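Local coordinates for beta-N-acetylhexosaminidase (Streptomyces plicatus, PDB 1JAK), which hydrolyses terminal N-acetylhexosamine units from beta-linked glycans, probably by the substrate-assisted mechanism of family 20 glycoside hydrolases, at residues T154-W159 with W426-Y431; D252-T257 with D319-T324; V348-L353 with Q365-D370. All coordinates share one frame; numbering follows the deposited sequence.

Interaction 1: residues T154-W159 with W426-Y431; sequences TPRYAW and WDPAGY. With SO4 (sulfate ion), chain B.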
loop_
_atom_site.group_PDB
_atom_site.type_symbol
_atom_site.label_atom_id
_atom_site.label_comp_id
_atom_site.label_asym_id
_atom_site.label_seq_id
_atom_site.Cartn_x
_atom_site.Cartn_y
_atom_site.Cartn_z
ATOM N N THR A 154 9.060 -11.694 11.550
ATOM C CA THR A 154 9.406 -10.282 11.695
ATOM C C THR A 154 9.676 -9.749 10.286
ATOM O O THR A 154 10.071 -10.506 9.404
ATOM C CB THR A 154 10.672 -10.075 12.553
ATOM O OG1 THR A 154 11.742 -10.860 12.015
ATOM C CG2 THR A 154 10.408 -10.476 14.007
ATOM N N PRO A 155 9.466 -8.441 10.059
ATOM C CA PRO A 155 9.686 -7.829 8.741
ATOM C C PRO A 155 11.122 -7.436 8.393
ATOM O O PRO A 155 11.896 -7.019 9.252
ATOM C CB PRO A 155 8.770 -6.617 8.781
ATOM C CG PRO A 155 8.919 -6.172 10.201
ATOM C CD PRO A 155 8.818 -7.482 10.972
ATOM N N ARG A 156 11.454 -7.554 7.112
ATOM C CA ARG A 156 12.776 -7.201 6.606
ATOM C C ARG A 156 12.911 -5.685 6.478
ATOM O O ARG A 156 13.930 -5.105 6.869
ATOM C CB ARG A 156 12.996 -7.853 5.240
ATOM C CG ARG A 156 14.337 -7.529 4.595
ATOM C CD ARG A 156 14.442 -8.154 3.216
ATOM N NE ARG A 156 15.769 -7.954 2.637
ATOM C CZ ARG A 156 16.116 -8.325 1.409
ATOM N NH1 ARG A 156 15.237 -8.917 0.611
ATOM N NH2 ARG A 156 17.358 -8.120 0.985
ATOM N N TYR A 157 11.874 -5.051 5.928
ATOM C CA TYR A 157 11.845 -3.602 5.724
ATOM C C TYR A 157 10.680 -2.954 6.460
ATOM O O TYR A 157 9.623 -3.564 6.615
ATOM C CB TYR A 157 11.713 -3.283 4.232
ATOM C CG TYR A 157 12.914 -3.670 3.409
ATOM C CD1 TYR A 157 14.114 -2.970 3.523
ATOM C CD2 TYR A 157 12.853 -4.737 2.511
ATOM C CE1 TYR A 157 15.225 -3.321 2.762
ATOM C CE2 TYR A 157 13.962 -5.097 1.746
ATOM C CZ TYR A 157 15.141 -4.382 1.878
ATOM O OH TYR A 157 16.238 -4.729 1.122
ATOM N N ALA A 158 10.876 -1.709 6.892
ATOM C CA ALA A 158 9.846 -0.968 7.613
ATOM C C ALA A 158 8.902 -0.211 6.682
ATOM O O ALA A 158 7.817 0.194 7.097
ATOM C CB ALA A 158 10.488 -0.000 8.599
ATOM N N TRP A 159 9.319 0.002 5.436
ATOM C CA TRP A 159 8.467 0.699 4.478
ATOM C C TRP A 159 7.906 -0.319 3.491
ATOM O O TRP A 159 8.589 -0.740 2.565
ATOM C CB TRP A 159 9.251 1.787 3.728
ATOM C CG TRP A 159 8.360 2.684 2.912
ATOM C CD1 TRP A 159 7.700 2.359 1.758
ATOM C CD2 TRP A 159 7.969 4.027 3.231
ATOM N NE1 TRP A 159 6.921 3.411 1.344
ATOM C CE2 TRP A 159 7.064 4.448 2.229
ATOM C CE3 TRP A 159 8.291 4.914 4.268
ATOM C CZ2 TRP A 159 6.477 5.720 2.233
ATOM C CZ3 TRP A 159 7.707 6.179 4.275
ATOM C CH2 TRP A 159 6.810 6.569 3.261
ATOM N N TRP A 426 13.198 -10.239 -7.853
ATOM C CA TRP A 426 14.308 -9.316 -7.643
ATOM C C TRP A 426 14.562 -9.116 -6.151
ATOM O O TRP A 426 13.748 -9.517 -5.316
ATOM C CB TRP A 426 14.076 -7.968 -8.353
ATOM C CG TRP A 426 12.805 -7.243 -8.011
ATOM C CD1 TRP A 426 11.535 -7.592 -8.373
ATOM C CD2 TRP A 426 12.690 -6.024 -7.265
ATOM N NE1 TRP A 426 10.636 -6.663 -7.902
ATOM C CE2 TRP A 426 11.318 -5.693 -7.217
ATOM C CE3 TRP A 426 13.612 -5.181 -6.633
ATOM C CZ2 TRP A 426 10.845 -4.552 -6.559
ATOM C CZ3 TRP A 426 13.143 -4.045 -5.979
ATOM C CH2 TRP A 426 11.767 -3.742 -5.947
ATOM N N ASP A 427 15.702 -8.513 -5.821
ATOM C CA ASP A 427 16.098 -8.286 -4.433
ATOM C C ASP A 427 16.312 -6.795 -4.176
ATOM O O ASP A 427 17.227 -6.190 -4.735
ATOM C CB ASP A 427 17.396 -9.062 -4.155
ATOM C CG ASP A 427 17.894 -8.906 -2.726
ATOM O OD1 ASP A 427 17.271 -8.176 -1.929
ATOM O OD2 ASP A 427 18.930 -9.529 -2.403
ATOM N N PRO A 428 15.469 -6.182 -3.327
ATOM C CA PRO A 428 15.607 -4.752 -3.028
ATOM C C PRO A 428 17.005 -4.331 -2.566
ATOM O O PRO A 428 17.461 -3.231 -2.875
ATOM C CB PRO A 428 14.557 -4.523 -1.943
ATOM C CG PRO A 428 13.485 -5.510 -2.304
ATOM C CD PRO A 428 14.281 -6.748 -2.657
ATOM N N ALA A 429 17.681 -5.213 -1.833
ATOM C CA ALA A 429 19.012 -4.919 -1.303
ATOM C C ALA A 429 20.118 -4.748 -2.339
ATOM O O ALA A 429 21.075 -4.007 -2.109
ATOM C CB ALA A 429 19.414 -5.996 -0.300
ATOM N N GLY A 430 20.003 -5.437 -3.468
ATOM C CA GLY A 430 21.025 -5.324 -4.497
ATOM C C GLY A 430 20.441 -4.904 -5.830
ATOM O O GLY A 430 20.977 -5.228 -6.891
ATOM N N TYR A 431 19.343 -4.161 -5.769
ATOM C CA TYR A 431 18.653 -3.709 -6.967
ATOM C C TYR A 431 19.302 -2.533 -7.698
ATOM O O TYR A 431 19.644 -2.641 -8.878
ATOM C CB TYR A 431 17.210 -3.342 -6.618
ATOM C CG TYR A 431 16.454 -2.775 -7.792
ATOM C CD1 TYR A 431 16.003 -3.602 -8.819
ATOM C CD2 TYR A 431 16.244 -1.403 -7.908
ATOM C CE1 TYR A 431 15.363 -3.076 -9.936
ATOM C CE2 TYR A 431 15.610 -0.866 -9.021
ATOM C CZ TYR A 431 15.176 -1.709 -10.031
ATOM O OH TYR A 431 14.573 -1.178 -11.143
HETATM S S SO4 B . 18.989 -6.362 4.105
HETATM O O1 SO4 B . 19.483 -5.000 3.817
HETATM O O2 SO4 B . 19.364 -7.267 3.000
HETATM O O3 SO4 B . 19.592 -6.843 5.362
HETATM O O4 SO4 B . 17.519 -6.334 4.249
#
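An Asx turn at Asp427 meets Arg156 and Tyr157 in the loop that leads into strand 159-165 of the catalytic alpha/beta barrel. The turn is defined by Ala429 N donating to Asp427 OD1 at 3.0 Å, from above the carboxylate plane. The same oxygen forms a salt bridge with Arg156, whose NH2 lies 2.9 Å from Asp427 OD1 with an N-H...O angle of 146°. Asp427 OD1 turns its syn lone pair, on the side of OD2, to Arg156 NH2, and NH1 adds only a weak bond. Guanidinium and carboxylate planes are 50° apart. Arg156 reaches across because its chain is fully extended, with CG anti to the backbone N (chi1 179°). A sulfate ion, probably from the crystallisation liquor, takes the adjoining edge of the guanidinium: Arg156 NE donates to sulfate O4 at 2.9 Å and NH2 to O2 at 3.0 Å, both nearly straight. NH2 therefore serves aspartate and sulfate together. Tyr157 lays its hydroxyl over one face of the guanidinium, offset toward the rim, while its ring packs on the proline, Tyr157 CE2 to Pro428 CB being 3.8 Å. Tyr157 also touches Val440, and Pro428 touches Val443, both on strand 440-447. The methyl of the turn completes the contact, Ala429 CB lying 3.2 Å from Arg156 NH2, oblique to the guanidinium.

Interaction 2: residues D252-T257 with D319-T324; sequences DMPGHT and DEAHST. With IFG ((2R,3R,4S,5R)-2-acetamido-3,4-dihydroxy-5-hydroxymethyl-piperidine), chain F.
His256 and Glu320 meet with ring and carboxylate nearly coplanar, their planes 27° apart, at the wall of the sugar pocket. His256 NE2 donates to Glu320 OE1 at 2.6 Å; the carboxylate offers its anti lone pair and the oxygen lies in the plane of the imidazole. On the far side of the ring, ND1 is bonded to Asp197 OD1, so the histidine is fixed through both nitrogens. The other glutamate oxygen faces the ligand, Glu320 OE2 accepting from N1 of the piperidine inhibitor at 2.8 Å. Beside it, Asp319 crosses His256 at about a right angle. Its CG sits between the backbone N and the carbonyl carbon (chi1 63°). Asp319 OD2 accepts the N-H of the inhibitor's acetamido N2 at 2.7 Å, with an N-H...O angle of 163°. This division of labour is consistent with the Asp-Glu pair of family 20 enzymes, in which the aspartate orients the acetamido group and the glutamate acts at the glycosidic bond. Asp319 OD1 turns instead toward Asp252, whose OD2 lies only 2.5 Å away with the two carboxylates nearly coplanar; Asp252 OD1 is bonded to Gly318 N. A water ties Asp252 OD1, Gly255 N and Asp319 O together, and a second links His256 N to Glu320 O. The backbones run close, Gly255 CA being 4.2 Å from Ala321 CA. After a cis peptide bond, Pro254 places CG 4.1 Å from Ala321 CB and also touches Thr324. The two loops follow strands 246-250 and 313-315 of the barrel, and Phe329 of helix 326-342 packs against both Pro254 and Ala321.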
loop_
_atom_site.group_PDB
_atom_site.type_symbol
_atom_site.label_atom_id
_atom_site.label_comp_id
_atom_site.label_asym_id
_atom_site.label_seq_id
_atom_site.Cartn_x
_atom_site.Cartn_y
_atom_site.Cartn_z
ATOM N N ASP A 252 1.083 16.370 -5.544
ATOM C CA ASP A 252 2.157 16.466 -6.530
ATOM C C ASP A 252 2.482 17.896 -6.959
ATOM O O ASP A 252 1.586 18.678 -7.274
ATOM C CB ASP A 252 1.783 15.632 -7.761
ATOM C CG ASP A 252 2.993 15.057 -8.470
ATOM O OD1 ASP A 252 4.095 15.633 -8.346
ATOM O OD2 ASP A 252 2.837 14.027 -9.167
ATOM N N MET A 253 3.773 18.222 -6.980
ATOM C CA MET A 253 4.235 19.550 -7.383
ATOM C C MET A 253 5.697 19.473 -7.822
ATOM O O MET A 253 6.444 18.615 -7.354
ATOM C CB MET A 253 4.084 20.534 -6.218
ATOM C CG MET A 253 4.764 20.085 -4.938
ATOM S SD MET A 253 4.471 21.220 -3.559
ATOM C CE MET A 253 2.819 20.699 -3.042
ATOM N N PRO A 254 6.129 20.365 -8.735
ATOM C CA PRO A 254 5.371 21.433 -9.390
ATOM C C PRO A 254 4.627 20.939 -10.628
ATOM O O PRO A 254 3.840 21.675 -11.221
ATOM C CB PRO A 254 6.453 22.450 -9.731
ATOM C CG PRO A 254 7.593 21.569 -10.119
ATOM C CD PRO A 254 7.564 20.471 -9.061
ATOM N N GLY A 255 4.893 19.696 -11.020
ATOM C CA GLY A 255 4.220 19.127 -12.176
ATOM C C GLY A 255 2.950 18.413 -11.745
ATOM O O GLY A 255 2.673 18.328 -10.548
ATOM N N HIS A 256 2.179 17.904 -12.706
ATOM C CA HIS A 256 0.931 17.196 -12.401
ATOM C C HIS A 256 0.012 18.049 -11.545
ATOM O O HIS A 256 -0.640 17.557 -10.617
ATOM C CB HIS A 256 1.252 15.885 -11.681
ATOM C CG HIS A 256 1.779 14.823 -12.590
ATOM N ND1 HIS A 256 0.963 14.099 -13.432
ATOM C CD2 HIS A 256 3.041 14.396 -12.828
ATOM C CE1 HIS A 256 1.700 13.271 -14.151
ATOM N NE2 HIS A 256 2.965 13.431 -13.804
ATOM N N THR A 257 -0.063 19.327 -11.893
ATOM C CA THR A 257 -0.852 20.292 -11.143
ATOM C C THR A 257 -2.000 20.941 -11.911
ATOM O O THR A 257 -2.528 21.960 -11.473
ATOM C CB THR A 257 0.065 21.420 -10.631
ATOM O OG1 THR A 257 0.954 21.818 -11.688
ATOM C CG2 THR A 257 0.887 20.952 -9.443
ATOM N N ASP A 319 7.567 14.303 -9.795
ATOM C CA ASP A 319 7.728 13.525 -11.015
ATOM C C ASP A 319 7.229 14.235 -12.263
ATOM O O ASP A 319 6.316 15.061 -12.210
ATOM C CB ASP A 319 6.946 12.220 -10.901
ATOM C CG ASP A 319 5.453 12.465 -10.753
ATOM O OD1 ASP A 319 5.072 13.151 -9.784
ATOM O OD2 ASP A 319 4.664 11.992 -11.601
ATOM N N GLU A 320 7.838 13.884 -13.388
ATOM C CA GLU A 320 7.431 14.393 -14.689
ATOM C C GLU A 320 7.090 15.882 -14.767
ATOM O O GLU A 320 6.076 16.268 -15.349
ATOM C CB GLU A 320 6.250 13.539 -15.173
ATOM C CG GLU A 320 6.566 12.040 -15.131
ATOM C CD GLU A 320 5.362 11.144 -15.377
ATOM O OE1 GLU A 320 4.217 11.577 -15.132
ATOM O OE2 GLU A 320 5.564 9.988 -15.797
ATOM N N ALA A 321 7.940 16.722 -14.185
ATOM C CA ALA A 321 7.722 18.164 -14.231
ATOM C C ALA A 321 8.402 18.637 -15.513
ATOM O O ALA A 321 9.282 19.498 -15.488
ATOM C CB ALA A 321 8.355 18.831 -13.011
ATOM N N HIS A 322 7.976 18.063 -16.631
ATOM C CA HIS A 322 8.569 18.359 -17.926
ATOM C C HIS A 322 8.295 19.737 -18.508
ATOM O O HIS A 322 8.905 20.125 -19.508
ATOM C CB HIS A 322 8.180 17.256 -18.906
ATOM C CG HIS A 322 8.556 15.888 -18.427
ATOM N ND1 HIS A 322 9.762 15.627 -17.813
ATOM C CD2 HIS A 322 7.892 14.710 -18.467
ATOM C CE1 HIS A 322 9.824 14.346 -17.493
ATOM N NE2 HIS A 322 8.702 13.768 -17.879
ATOM N N SER A 323 7.389 20.484 -17.890
ATOM C CA SER A 323 7.098 21.832 -18.358
ATOM C C SER A 323 7.757 22.816 -17.398
ATOM O O SER A 323 7.504 24.021 -17.444
ATOM C CB SER A 323 5.589 22.068 -18.419
ATOM O OG SER A 323 5.009 21.271 -19.441
ATOM N N THR A 324 8.613 22.278 -16.530
ATOM C CA THR A 324 9.344 23.073 -15.550
ATOM C C THR A 324 10.834 22.973 -15.868
ATOM O O THR A 324 11.436 21.916 -15.701
ATOM C CB THR A 324 9.137 22.537 -14.115
ATOM O OG1 THR A 324 7.738 22.363 -13.858
ATOM C CG2 THR A 324 9.717 23.515 -13.098
HETATM N N1 IFG F . 4.059 8.028 -14.472
HETATM C C2 IFG F . 3.354 9.033 -13.635
HETATM C C3 IFG F . 1.966 8.566 -13.033
HETATM C C4 IFG F . 1.128 7.702 -13.998
HETATM C C5 IFG F . 2.003 6.554 -14.506
HETATM C C6 IFG F . 1.312 5.565 -15.439
HETATM C C7 IFG F . 4.844 8.535 -11.741
HETATM C C8 IFG F . 5.736 8.871 -10.573
HETATM C C9 IFG F . 3.266 7.045 -15.226
HETATM N N2 IFG F . 4.241 9.470 -12.535
HETATM O O7 IFG F . 4.681 7.346 -11.976
HETATM O O3 IFG F . 1.215 9.709 -12.646
HETATM O O4 IFG F . 0.728 8.509 -15.105
HETATM O O6 IFG F . 1.984 4.311 -15.455
HETATM O O HOH W 1 5.787 17.043 -10.267
HETATM O O HOH W 2 3.664 18.060 -15.298
#

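Interaction 3: residues V348-L353 with Q365-D370; sequences VGWHQL and QYWGLD. With IFG ((2R,3R,4S,5R)-2-acetamido-3,4-dihydroxy-5-hydroxymethyl-piperidine), chain F.
Gln365 N donates to Gly349 O at 2.7 Å, and Gln365 O accepts from His351 N, giving the parallel bridge that pairs Trp350 with Gln365. Just beyond the strand, Trp367 N bonds to His351 ND1 at 3.1 Å; His351 NE2 is engaged by Glu376, so both imidazole nitrogens are held. One face of that ring has Tyr366 CD1 over its centre. At the indole edge, Trp367 NE1 donates to Gln352 OE1, whose CD is set by a bend at chi2 (63°), at 2.9 Å, in the indole plane and on a carbonyl lone pair. Trp350 directs its edge at the face of Trp367, T-shaped, planes at 75°. Both indoles present a face to the acetamido methyl of the inhibitor: C8 sits 3.4 Å from Trp350 CD2 and 3.6 Å from Trp367 CE2. Over the opposite face of Trp350, offset toward the rim, lies Gln365 OE1, itself bonded to His315. An alanine at Trp367 would probably leave Gln352 OE1 without its indole donor and open a gap beside the inhibitor's methyl group. Glu250 takes Trp350 NE1. The contact joins neighbouring barrel strands 346-350 and 363-366, with Gln365 also packing on strand 389-392 and His351 and Tyr366 covered by helix 374-385.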
loop_
_atom_site.group_PDB
_atom_site.type_symbol
_atom_site.label_atom_id
_atom_site.label_comp_id
_atom_site.label_asym_id
_atom_site.label_seq_id
_atom_site.Cartn_x
_atom_site.Cartn_y
_atom_site.Cartn_z
ATOM N N VAL A 348 8.753 13.315 1.398
ATOM C CA VAL A 348 8.973 12.177 0.521
ATOM C C VAL A 348 8.700 12.734 -0.868
ATOM O O VAL A 348 7.828 13.582 -1.036
ATOM C CB VAL A 348 7.974 11.028 0.769
ATOM C CG1 VAL A 348 8.301 9.857 -0.155
ATOM C CG2 VAL A 348 8.021 10.588 2.229
ATOM N N GLY A 349 9.460 12.277 -1.854
ATOM C CA GLY A 349 9.239 12.734 -3.213
ATOM C C GLY A 349 9.637 11.634 -4.169
ATOM O O GLY A 349 10.301 10.681 -3.766
ATOM N N TRP A 350 9.216 11.730 -5.427
ATOM C CA TRP A 350 9.618 10.723 -6.401
ATOM C C TRP A 350 11.119 10.941 -6.581
ATOM O O TRP A 350 11.627 12.003 -6.210
ATOM C CB TRP A 350 8.838 10.902 -7.704
ATOM C CG TRP A 350 7.365 10.635 -7.505
ATOM C CD1 TRP A 350 6.372 11.562 -7.384
ATOM C CD2 TRP A 350 6.741 9.353 -7.352
ATOM N NE1 TRP A 350 5.163 10.938 -7.163
ATOM C CE2 TRP A 350 5.363 9.582 -7.140
ATOM C CE3 TRP A 350 7.211 8.031 -7.379
ATOM C CZ2 TRP A 350 4.445 8.537 -6.952
ATOM C CZ3 TRP A 350 6.298 6.989 -7.193
ATOM C CH2 TRP A 350 4.929 7.252 -6.983
ATOM N N HIS A 351 11.835 9.970 -7.142
ATOM C CA HIS A 351 13.287 10.121 -7.233
ATOM C C HIS A 351 13.836 11.304 -8.016
ATOM O O HIS A 351 15.032 11.570 -7.953
ATOM C CB HIS A 351 13.964 8.817 -7.695
ATOM C CG HIS A 351 13.803 8.519 -9.150
ATOM N ND1 HIS A 351 12.753 7.778 -9.651
ATOM C CD2 HIS A 351 14.580 8.837 -10.213
ATOM C CE1 HIS A 351 12.892 7.650 -10.958
ATOM N NE2 HIS A 351 13.993 8.284 -11.325
ATOM N N GLN A 352 12.985 12.017 -8.747
ATOM C CA GLN A 352 13.454 13.200 -9.466
ATOM C C GLN A 352 13.966 14.207 -8.432
ATOM O O GLN A 352 14.776 15.080 -8.746
ATOM C CB GLN A 352 12.320 13.840 -10.272
ATOM C CG GLN A 352 11.999 13.143 -11.588
ATOM C CD GLN A 352 11.516 11.725 -11.397
ATOM O OE1 GLN A 352 10.683 11.456 -10.535
ATOM N NE2 GLN A 352 12.023 10.809 -12.216
ATOM N N LEU A 353 13.484 14.083 -7.198
ATOM C CA LEU A 353 13.903 14.981 -6.121
ATOM C C LEU A 353 15.392 14.808 -5.813
ATOM O O LEU A 353 16.032 15.722 -5.283
ATOM C CB LEU A 353 13.076 14.719 -4.852
ATOM C CG LEU A 353 13.352 15.609 -3.631
ATOM C CD1 LEU A 353 13.084 17.068 -3.974
ATOM C CD2 LEU A 353 12.465 15.178 -2.473
ATOM N N GLN A 365 11.287 8.182 -3.699
ATOM C CA GLN A 365 10.679 6.973 -4.230
ATOM C C GLN A 365 11.152 6.735 -5.657
ATOM O O GLN A 365 10.790 7.473 -6.575
ATOM C CB GLN A 365 9.154 7.094 -4.191
ATOM C CG GLN A 365 8.441 5.777 -4.443
ATOM C CD GLN A 365 6.935 5.880 -4.292
ATOM O OE1 GLN A 365 6.414 6.838 -3.709
ATOM N NE2 GLN A 365 6.227 4.882 -4.807
ATOM N N TYR A 366 11.958 5.694 -5.828
ATOM C CA TYR A 366 12.516 5.345 -7.128
ATOM C C TYR A 366 11.553 4.542 -7.993
ATOM O O TYR A 366 11.171 3.421 -7.637
ATOM C CB TYR A 366 13.793 4.533 -6.937
ATOM C CG TYR A 366 14.488 4.208 -8.232
ATOM C CD1 TYR A 366 15.215 5.184 -8.915
ATOM C CD2 TYR A 366 14.405 2.934 -8.788
ATOM C CE1 TYR A 366 15.844 4.897 -10.119
ATOM C CE2 TYR A 366 15.032 2.634 -9.996
ATOM C CZ TYR A 366 15.749 3.623 -10.655
ATOM O OH TYR A 366 16.375 3.338 -11.846
ATOM N N TRP A 367 11.174 5.108 -9.135
ATOM C CA TRP A 367 10.267 4.424 -10.045
ATOM C C TRP A 367 10.920 4.167 -11.404
ATOM O O TRP A 367 10.238 4.042 -12.427
ATOM C CB TRP A 367 8.963 5.222 -10.210
ATOM C CG TRP A 367 9.118 6.633 -10.713
ATOM C CD1 TRP A 367 9.660 7.695 -10.043
ATOM C CD2 TRP A 367 8.677 7.140 -11.978
ATOM N NE1 TRP A 367 9.579 8.834 -10.813
ATOM C CE2 TRP A 367 8.980 8.520 -12.006
ATOM C CE3 TRP A 367 8.051 6.562 -13.090
ATOM C CZ2 TRP A 367 8.678 9.336 -13.105
ATOM C CZ3 TRP A 367 7.747 7.374 -14.186
ATOM C CH2 TRP A 367 8.064 8.747 -14.183
ATOM N N GLY A 368 12.250 4.075 -11.397
ATOM C CA GLY A 368 12.999 3.810 -12.613
ATOM C C GLY A 368 12.818 2.385 -13.107
ATOM O O GLY A 368 12.073 1.600 -12.514
ATOM N N LEU A 369 13.510 2.043 -14.192
ATOM C CA LEU A 369 13.399 0.718 -14.800
ATOM C C LEU A 369 14.777 0.109 -15.057
ATOM O O LEU A 369 15.795 0.771 -14.865
ATOM C CB LEU A 369 12.653 0.826 -16.139
ATOM C CG LEU A 369 11.236 1.416 -16.199
ATOM C CD1 LEU A 369 11.243 2.892 -15.839
ATOM C CD2 LEU A 369 10.689 1.240 -17.611
ATOM N N ASP A 370 14.806 -1.149 -15.495
ATOM C CA ASP A 370 16.074 -1.817 -15.801
ATOM C C ASP A 370 16.849 -0.978 -16.816
ATOM O O ASP A 370 18.064 -0.800 -16.703
ATOM C CB ASP A 370 15.830 -3.191 -16.437
ATOM C CG ASP A 370 15.583 -4.291 -15.421
ATOM O OD1 ASP A 370 15.417 -3.994 -14.221
ATOM O OD2 ASP A 370 15.555 -5.468 -15.842
HETATM N N1 IFG F . 4.059 8.028 -14.472
HETATM C C2 IFG F . 3.354 9.033 -13.635
HETATM C C3 IFG F . 1.966 8.566 -13.033
HETATM C C4 IFG F . 1.128 7.702 -13.998
HETATM C C5 IFG F . 2.003 6.554 -14.506
HETATM C C6 IFG F . 1.312 5.565 -15.439
HETATM C C7 IFG F . 4.844 8.535 -11.741
HETATM C C8 IFG F . 5.736 8.871 -10.573
HETATM C C9 IFG F . 3.266 7.045 -15.226
HETATM N N2 IFG F . 4.241 9.470 -12.535
HETATM O O7 IFG F . 4.681 7.346 -11.976
HETATM O O3 IFG F . 1.215 9.709 -12.646
HETATM O O4 IFG F . 0.728 8.509 -15.105
HETATM O O6 IFG F . 1.984 4.311 -15.455
#

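Interactions 2 and 3 are buried and share the inhibitor, whereas interaction 1 is partly buried, its centre 16 Å from that of interaction 3 and 29 Å from that of interaction 2. All three join parts of one catalytic barrel. Interaction 1 ties together two loops that lead into barrel strands, and pairs a salt bridge with tyrosine-proline packing; interaction 2 joins loops that follow strands and relies on carboxylates, an imidazole and waters; interaction 3 combines strand pairing with an aromatic cluster. Interactions 2 and 3 touch directly, Glu320 OE2 lying 3.2 Å from Trp367 CH2, so acidic and aromatic walls meet at the pocket. Interactions 1 and 3 meet through Tyr431 packing on Tyr366.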